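Replication initiator protein (Staphylococcus aureus subsp. aureus, PDB 4PTA) probably initiates replication of staphylococcal multiresistance plasmids by assembling on the plasmid origin through an N-terminal domain of the helix-turn-helix class. Local coordinates at residues Pro20-Tyr29 with Pro113-Ile123. Residues are numbered along the deposited sequence; the frame is centred on the assembly and turned at random.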
ATOM      1  N   PRO A  20      -9.237  -8.369   2.333  1.00 23.74           N
ATOM      2  CA  PRO A  20      -9.915  -8.259   1.036  1.00 25.05           C
ATOM      3  C   PRO A  20     -11.315  -7.682   1.203  1.00 25.64           C
ATOM      4  O   PRO A  20     -12.113  -8.222   1.971  1.00 22.14           O
ATOM      5  CB  PRO A  20      -9.999  -9.713   0.572  1.00 25.58           C
ATOM      6  CG  PRO A  20      -8.839 -10.374   1.226  1.00 17.63           C
ATOM      7  CD  PRO A  20      -8.697  -9.715   2.567  1.00 19.25           C
ATOM      8  N   LYS A  21     -11.604  -6.594   0.498  1.00 26.46           N
ATOM      9  CA  LYS A  21     -12.912  -5.958   0.588  1.00 28.50           C
ATOM     10  C   LYS A  21     -14.005  -6.855   0.015  1.00 31.00           C
ATOM     11  O   LYS A  21     -15.179  -6.708   0.354  1.00 32.72           O
ATOM     12  CB  LYS A  21     -12.915  -4.614  -0.141  1.00 25.02           C
ATOM     13  CG  LYS A  21     -12.050  -3.541   0.493  1.00 22.07           C
ATOM     14  CD  LYS A  21     -12.209  -2.221  -0.243  1.00 21.38           C
ATOM     15  CE  LYS A  21     -11.210  -1.193   0.232  1.00 20.15           C
ATOM     16  NZ  LYS A  21     -11.436   0.107  -0.457  1.00 28.19           N
ATOM     17  N   VAL A  22     -13.623  -7.777  -0.862  1.00 27.44           N
ATOM     18  CA  VAL A  22     -14.601  -8.683  -1.450  1.00 28.72           C
ATOM     19  C   VAL A  22     -15.173  -9.614  -0.382  1.00 30.09           C
ATOM     20  O   VAL A  22     -16.257 -10.166  -0.549  1.00 30.96           O
ATOM     21  CB  VAL A  22     -14.020  -9.489  -2.637  1.00 23.29           C
ATOM     22  CG1 VAL A  22     -12.862 -10.363  -2.182  1.00 28.56           C
ATOM     23  CG2 VAL A  22     -15.103 -10.328  -3.282  1.00 28.43           C
ATOM     24  N   PHE A  23     -14.454  -9.768   0.728  1.00 24.45           N
ATOM     25  CA  PHE A  23     -14.963 -10.555   1.847  1.00 34.03           C
ATOM     26  C   PHE A  23     -16.253  -9.953   2.411  1.00 30.34           C
ATOM     27  O   PHE A  23     -16.881 -10.536   3.290  1.00 35.80           O
ATOM     28  CB  PHE A  23     -13.920 -10.669   2.967  1.00 23.91           C
ATOM     29  CG  PHE A  23     -12.818 -11.654   2.686  1.00 26.27           C
ATOM     30  CD1 PHE A  23     -12.750 -12.316   1.474  1.00 26.71           C
ATOM     31  CD2 PHE A  23     -11.851 -11.920   3.644  1.00 26.91           C
ATOM     32  CE1 PHE A  23     -11.732 -13.222   1.219  1.00 28.53           C
ATOM     33  CE2 PHE A  23     -10.834 -12.827   3.398  1.00 22.12           C
ATOM     34  CZ  PHE A  23     -10.774 -13.477   2.184  1.00 24.18           C
ATOM     35  N   PHE A  24     -16.643  -8.790   1.903  1.00 22.35           N
ATOM     36  CA  PHE A  24     -17.772  -8.061   2.463  1.00 29.44           C
ATOM     37  C   PHE A  24     -18.804  -7.691   1.400  1.00 37.75           C
ATOM     38  O   PHE A  24     -19.696  -6.880   1.642  1.00 39.40           O
ATOM     39  CB  PHE A  24     -17.271  -6.821   3.211  1.00 27.77           C
ATOM     40  CG  PHE A  24     -16.280  -7.141   4.298  1.00 30.67           C
ATOM     41  CD1 PHE A  24     -14.935  -7.293   4.005  1.00 24.35           C
ATOM     42  CD2 PHE A  24     -16.698  -7.313   5.607  1.00 24.54           C
ATOM     43  CE1 PHE A  24     -14.033  -7.605   4.991  1.00 19.24           C
ATOM     44  CE2 PHE A  24     -15.796  -7.620   6.597  1.00 27.14           C
ATOM     45  CZ  PHE A  24     -14.463  -7.767   6.290  1.00 26.56           C
ATOM     46  N   THR A  25     -18.688  -8.303   0.226  1.00 36.03           N
ATOM     47  CA  THR A  25     -19.644  -8.070  -0.851  1.00 39.32           C
ATOM     48  C   THR A  25     -20.069  -9.385  -1.510  1.00 40.14           C
ATOM     49  O   THR A  25     -21.232  -9.562  -1.870  1.00 44.52           O
ATOM     50  CB  THR A  25     -19.076  -7.112  -1.922  1.00 39.79           C
ATOM     51  OG1 THR A  25     -17.854  -7.644  -2.444  1.00 41.27           O
ATOM     52  CG2 THR A  25     -18.803  -5.741  -1.328  1.00 39.70           C
ATOM     53  N   ASN A  26     -19.124 -10.307  -1.661  1.00 36.79           N
ATOM     54  CA  ASN A  26     -19.410 -11.603  -2.274  1.00 43.16           C
ATOM     55  C   ASN A  26     -20.104 -12.552  -1.302  1.00 50.86           C
ATOM     56  O   ASN A  26     -19.592 -12.810  -0.212  1.00 47.04           O
ATOM     57  CB  ASN A  26     -18.126 -12.246  -2.800  1.00 39.07           C
ATOM     58  CG  ASN A  26     -18.396 -13.423  -3.722  1.00 52.05           C
ATOM     59  OD1 ASN A  26     -18.890 -14.466  -3.293  1.00 46.51           O
ATOM     60  ND2 ASN A  26     -18.057 -13.262  -4.999  1.00 46.61           N
ATOM     61  N   PRO A  27     -21.278 -13.076  -1.700  1.00 47.97           N
ATOM     62  CA  PRO A  27     -22.079 -13.974  -0.857  1.00 50.11           C
ATOM     63  C   PRO A  27     -21.288 -15.194  -0.404  1.00 47.40           C
ATOM     64  O   PRO A  27     -21.474 -15.660   0.721  1.00 47.97           O
ATOM     65  CB  PRO A  27     -23.220 -14.401  -1.787  1.00 40.62           C
ATOM     66  CG  PRO A  27     -23.332 -13.298  -2.774  1.00 50.27           C
ATOM     67  CD  PRO A  27     -21.924 -12.813  -2.994  1.00 49.52           C
ATOM     68  N   ASN A  28     -20.418 -15.704  -1.272  1.00 35.52           N
ATOM     69  CA  ASN A  28     -19.563 -16.826  -0.912  1.00 38.28           C
ATOM     70  C   ASN A  28     -18.750 -16.526   0.340  1.00 39.69           C
ATOM     71  O   ASN A  28     -18.511 -17.407   1.162  1.00 43.15           O
ATOM     72  CB  ASN A  28     -18.615 -17.184  -2.060  1.00 42.89           C
ATOM     73  CG  ASN A  28     -19.281 -18.026  -3.132  1.00 47.98           C
ATOM     74  OD1 ASN A  28     -19.575 -19.201  -2.916  1.00 48.30           O
ATOM     75  ND2 ASN A  28     -19.500 -17.434  -4.302  1.00 42.53           N
ATOM     76  N   TYR A  29     -18.338 -15.269   0.481  1.00 42.36           N
ATOM     77  CA  TYR A  29     -17.396 -14.874   1.524  1.00 38.44           C
ATOM     78  C   TYR A  29     -18.054 -14.213   2.733  1.00 42.60           C
ATOM     79  O   TYR A  29     -17.704 -14.519   3.870  1.00 51.84           O
ATOM     80  CB  TYR A  29     -16.330 -13.946   0.940  1.00 35.47           C
ATOM     81  CG  TYR A  29     -15.594 -14.547  -0.230  1.00 35.39           C
ATOM     82  CD1 TYR A  29     -15.378 -13.817  -1.389  1.00 31.61           C
ATOM     83  CD2 TYR A  29     -15.118 -15.849  -0.174  1.00 31.78           C
ATOM     84  CE1 TYR A  29     -14.706 -14.368  -2.461  1.00 34.89           C
ATOM     85  CE2 TYR A  29     -14.447 -16.408  -1.235  1.00 27.89           C
ATOM     86  CZ  TYR A  29     -14.241 -15.666  -2.377  1.00 34.31           C
ATOM     87  OH  TYR A  29     -13.567 -16.229  -3.438  1.00 34.48           O
ATOM     88  N   PRO A 113      -9.044 -14.454  -3.644  1.00 30.90           N
ATOM     89  CA  PRO A 113     -10.498 -14.548  -3.786  1.00 26.49           C
ATOM     90  C   PRO A 113     -10.962 -14.375  -5.227  1.00 35.48           C
ATOM     91  O   PRO A 113     -10.191 -13.964  -6.095  1.00 36.53           O
ATOM     92  CB  PRO A 113     -11.003 -13.382  -2.939  1.00 34.92           C
ATOM     93  CG  PRO A 113      -9.881 -12.393  -2.960  1.00 28.97           C
ATOM     94  CD  PRO A 113      -8.624 -13.199  -2.990  1.00 22.63           C
ATOM     95  N   ALA A 114     -12.226 -14.691  -5.470  1.00 35.42           N
ATOM     96  CA  ALA A 114     -12.824 -14.463  -6.772  1.00 34.86           C
ATOM     97  C   ALA A 114     -13.484 -13.090  -6.811  1.00 35.48           C
ATOM     98  O   ALA A 114     -13.779 -12.498  -5.773  1.00 39.66           O
ATOM     99  CB  ALA A 114     -13.833 -15.554  -7.088  1.00 30.81           C
ATOM    100  N   ILE A 115     -13.703 -12.586  -8.017  1.00 41.85           N
ATOM    101  CA  ILE A 115     -14.375 -11.312  -8.203  1.00 39.17           C
ATOM    102  C   ILE A 115     -15.415 -11.472  -9.298  1.00 46.39           C
ATOM    103  O   ILE A 115     -15.170 -12.147 -10.297  1.00 54.35           O
ATOM    104  CB  ILE A 115     -13.383 -10.203  -8.594  1.00 42.00           C
ATOM    105  CG1 ILE A 115     -12.425  -9.913  -7.438  1.00 41.00           C
ATOM    106  CG2 ILE A 115     -14.123  -8.932  -8.989  1.00 34.68           C
ATOM    107  CD1 ILE A 115     -13.058  -9.137  -6.304  1.00 33.73           C
ATOM    108  N   THR A 116     -16.579 -10.867  -9.094  1.00 36.25           N
ATOM    109  CA  THR A 116     -17.646 -10.902 -10.086  1.00 39.39           C
ATOM    110  C   THR A 116     -18.064  -9.485 -10.428  1.00 47.27           C
ATOM    111  O   THR A 116     -17.784  -8.553  -9.675  1.00 40.97           O
ATOM    112  CB  THR A 116     -18.883 -11.645  -9.567  1.00 45.32           C
ATOM    113  OG1 THR A 116     -19.488 -10.891  -8.506  1.00 49.55           O
ATOM    114  CG2 THR A 116     -18.508 -13.041  -9.072  1.00 29.74           C
ATOM    115  N   LYS A 117     -18.736  -9.327 -11.564  1.00 47.75           N
ATOM    116  CA  LYS A 117     -19.246  -8.023 -11.969  1.00 51.16           C
ATOM    117  C   LYS A 117     -20.052  -7.375 -10.846  1.00 47.17           C
ATOM    118  O   LYS A 117     -20.062  -6.154 -10.704  1.00 40.09           O
ATOM    119  CB  LYS A 117     -20.107  -8.145 -13.229  1.00 55.47           C
ATOM    120  CG  LYS A 117     -19.352  -8.585 -14.474  1.00 74.27           C
ATOM    121  CD  LYS A 117     -20.255  -8.522 -15.700  1.00 91.32           C
ATOM    122  CE  LYS A 117     -19.542  -9.004 -16.955  1.00 94.94           C
ATOM    123  NZ  LYS A 117     -20.408  -8.870 -18.161  1.00 78.08           N
ATOM    124  N   ASN A 118     -20.729  -8.196 -10.045  1.00 50.91           N
ATOM    125  CA  ASN A 118     -21.508  -7.675  -8.931  1.00 44.22           C
ATOM    126  C   ASN A 118     -20.610  -7.205  -7.795  1.00 52.29           C
ATOM    127  O   ASN A 118     -20.845  -6.148  -7.213  1.00 51.49           O
ATOM    128  CB  ASN A 118     -22.518  -8.708  -8.427  1.00 57.16           C
ATOM    129  CG  ASN A 118     -23.505  -8.121  -7.431  1.00 66.79           C
ATOM    130  OD1 ASN A 118     -24.440  -7.410  -7.809  1.00 66.55           O
ATOM    131  ND2 ASN A 118     -23.300  -8.413  -6.150  1.00 55.57           N
ATOM    132  N   ASP A 119     -19.581  -7.990  -7.485  1.00 46.59           N
ATOM    133  CA  ASP A 119     -18.588  -7.579  -6.500  1.00 43.69           C
ATOM    134  C   ASP A 119     -18.066  -6.192  -6.852  1.00 49.11           C
ATOM    135  O   ASP A 119     -18.039  -5.294  -6.012  1.00 42.26           O
ATOM    136  CB  ASP A 119     -17.431  -8.576  -6.444  1.00 38.90           C
ATOM    137  CG  ASP A 119     -17.825  -9.888  -5.800  1.00 48.03           C
ATOM    138  OD1 ASP A 119     -18.567  -9.853  -4.797  1.00 49.95           O
ATOM    139  OD2 ASP A 119     -17.395 -10.953  -6.294  1.00 41.72           O
ATOM    140  N   ILE A 120     -17.656  -6.027  -8.105  1.00 41.45           N
ATOM    141  CA  ILE A 120     -17.207  -4.735  -8.597  1.00 47.45           C
ATOM    142  C   ILE A 120     -18.247  -3.650  -8.304  1.00 51.73           C
ATOM    143  O   ILE A 120     -17.948  -2.659  -7.636  1.00 55.90           O
ATOM    144  CB  ILE A 120     -16.888  -4.798 -10.103  1.00 46.94           C
ATOM    145  CG1 ILE A 120     -15.697  -5.731 -10.344  1.00 44.31           C
ATOM    146  CG2 ILE A 120     -16.616  -3.404 -10.659  1.00 38.15           C
ATOM    147  CD1 ILE A 120     -15.472  -6.098 -11.800  1.00 45.65           C
ATOM    148  N   TYR A 121     -19.469  -3.853  -8.788  1.00 43.48           N
ATOM    149  CA  TYR A 121     -20.557  -2.910  -8.552  1.00 56.55           C
ATOM    150  C   TYR A 121     -20.712  -2.585  -7.067  1.00 61.77           C
ATOM    151  O   TYR A 121     -20.729  -1.417  -6.670  1.00 52.44           O
ATOM    152  CB  TYR A 121     -21.867  -3.461  -9.115  1.00 53.48           C
ATOM    153  CG  TYR A 121     -23.088  -2.657  -8.731  1.00 67.83           C
ATOM    154  CD1 TYR A 121     -23.267  -1.363  -9.201  1.00 70.04           C
ATOM    155  CD2 TYR A 121     -24.067  -3.195  -7.905  1.00 65.93           C
ATOM    156  CE1 TYR A 121     -24.382  -0.623  -8.855  1.00 82.76           C
ATOM    157  CE2 TYR A 121     -25.187  -2.464  -7.554  1.00 76.80           C
ATOM    158  CZ  TYR A 121     -25.339  -1.178  -8.031  1.00 88.84           C
ATOM    159  OH  TYR A 121     -26.452  -0.444  -7.685  1.00105.21           O
ATOM    160  N   GLU A 122     -20.822  -3.630  -6.252  1.00 50.96           N
ATOM    161  CA  GLU A 122     -20.920  -3.485  -4.805  1.00 50.29           C
ATOM    162  C   GLU A 122     -19.719  -2.757  -4.204  1.00 62.70           C
ATOM    163  O   GLU A 122     -19.883  -1.840  -3.397  1.00 63.55           O
ATOM    164  CB  GLU A 122     -21.088  -4.855  -4.147  1.00 45.36           C
ATOM    165  CG  GLU A 122     -22.513  -5.351  -4.161  1.00 65.48           C
ATOM    166  CD  GLU A 122     -23.455  -4.376  -3.487  1.00 68.03           C
ATOM    167  OE1 GLU A 122     -23.214  -4.030  -2.309  1.00 59.26           O
ATOM    168  OE2 GLU A 122     -24.427  -3.945  -4.139  1.00 72.49           O
ATOM    169  N   ILE A 123     -18.515  -3.169  -4.595  1.00 49.88           N
ATOM    170  CA  ILE A 123     -17.298  -2.549  -4.079  1.00 51.18           C
ATOM    171  C   ILE A 123     -17.246  -1.056  -4.403  1.00 54.99           C
ATOM    172  O   ILE A 123     -16.697  -0.268  -3.635  1.00 50.75           O
ATOM    173  CB  ILE A 123     -16.026  -3.263  -4.587  1.00 55.46           C
ATOM    174  CG1 ILE A 123     -15.932  -4.671  -3.992  1.00 48.51           C
ATOM    175  CG2 ILE A 123     -14.782  -2.470  -4.221  1.00 46.22           C
ATOM    176  CD1 ILE A 123     -14.745  -5.470  -4.487  1.00 42.25           C
TER
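Two helix N-caps meet where the C-terminal helix 117-127 docks on the turn leading into helix 27-30: Asn26 caps the short helix, while Thr116 and Asp119 form the capping box of the long one. Asp119 links the two. Its OD2 accepts from Asn26 ND2 at 2.7 Å, a fairly straight bond on the syn lone pair, with the oxygen close to the amide plane. Amide and carboxylate are turned 34° against each other. On its anti side, somewhat out of the carboxylate plane, the same OD2 takes Thr116 N at 2.9 Å, and Thr116 OG1 receives Asp119 N in return. Asn26 sends ND2 to Asp119 because chi1 of -167° swings CG away from the backbone N; its OD1 accepts from Asn28 N, the capping bond. Thr25 OG1 adds a weak bond to Asp119 OD1 (3.3 Å), and the Thr25 methyl CG2 lies against Glu122 CB.

Tyr29 secures the other end of the contact: its OH accepts from Ala114 N at 2.9 Å, nearly straight at 166° and at the edge of the ring. Pro113 CB sits 3.9 Å from Tyr29 CE1 and also reaches Val22 CG1, 3.6 Å away. Val22 fills the middle, its CG2 beside the Asp119 carboxylate and its CB against Ile115 CD1. Tyr40 of helix 34-44 packs on Pro20 and Pro113, and Tyr12 of a second subunit covers Ile123.

Although buried, the Asp119 carboxylate is met by several N-H and O-H donors and lies in the first turn of its helix, which would be expected to stabilise the ionised form. One oxygen serves both its own capping box and the side chain that caps the other helix, so the two caps are coupled.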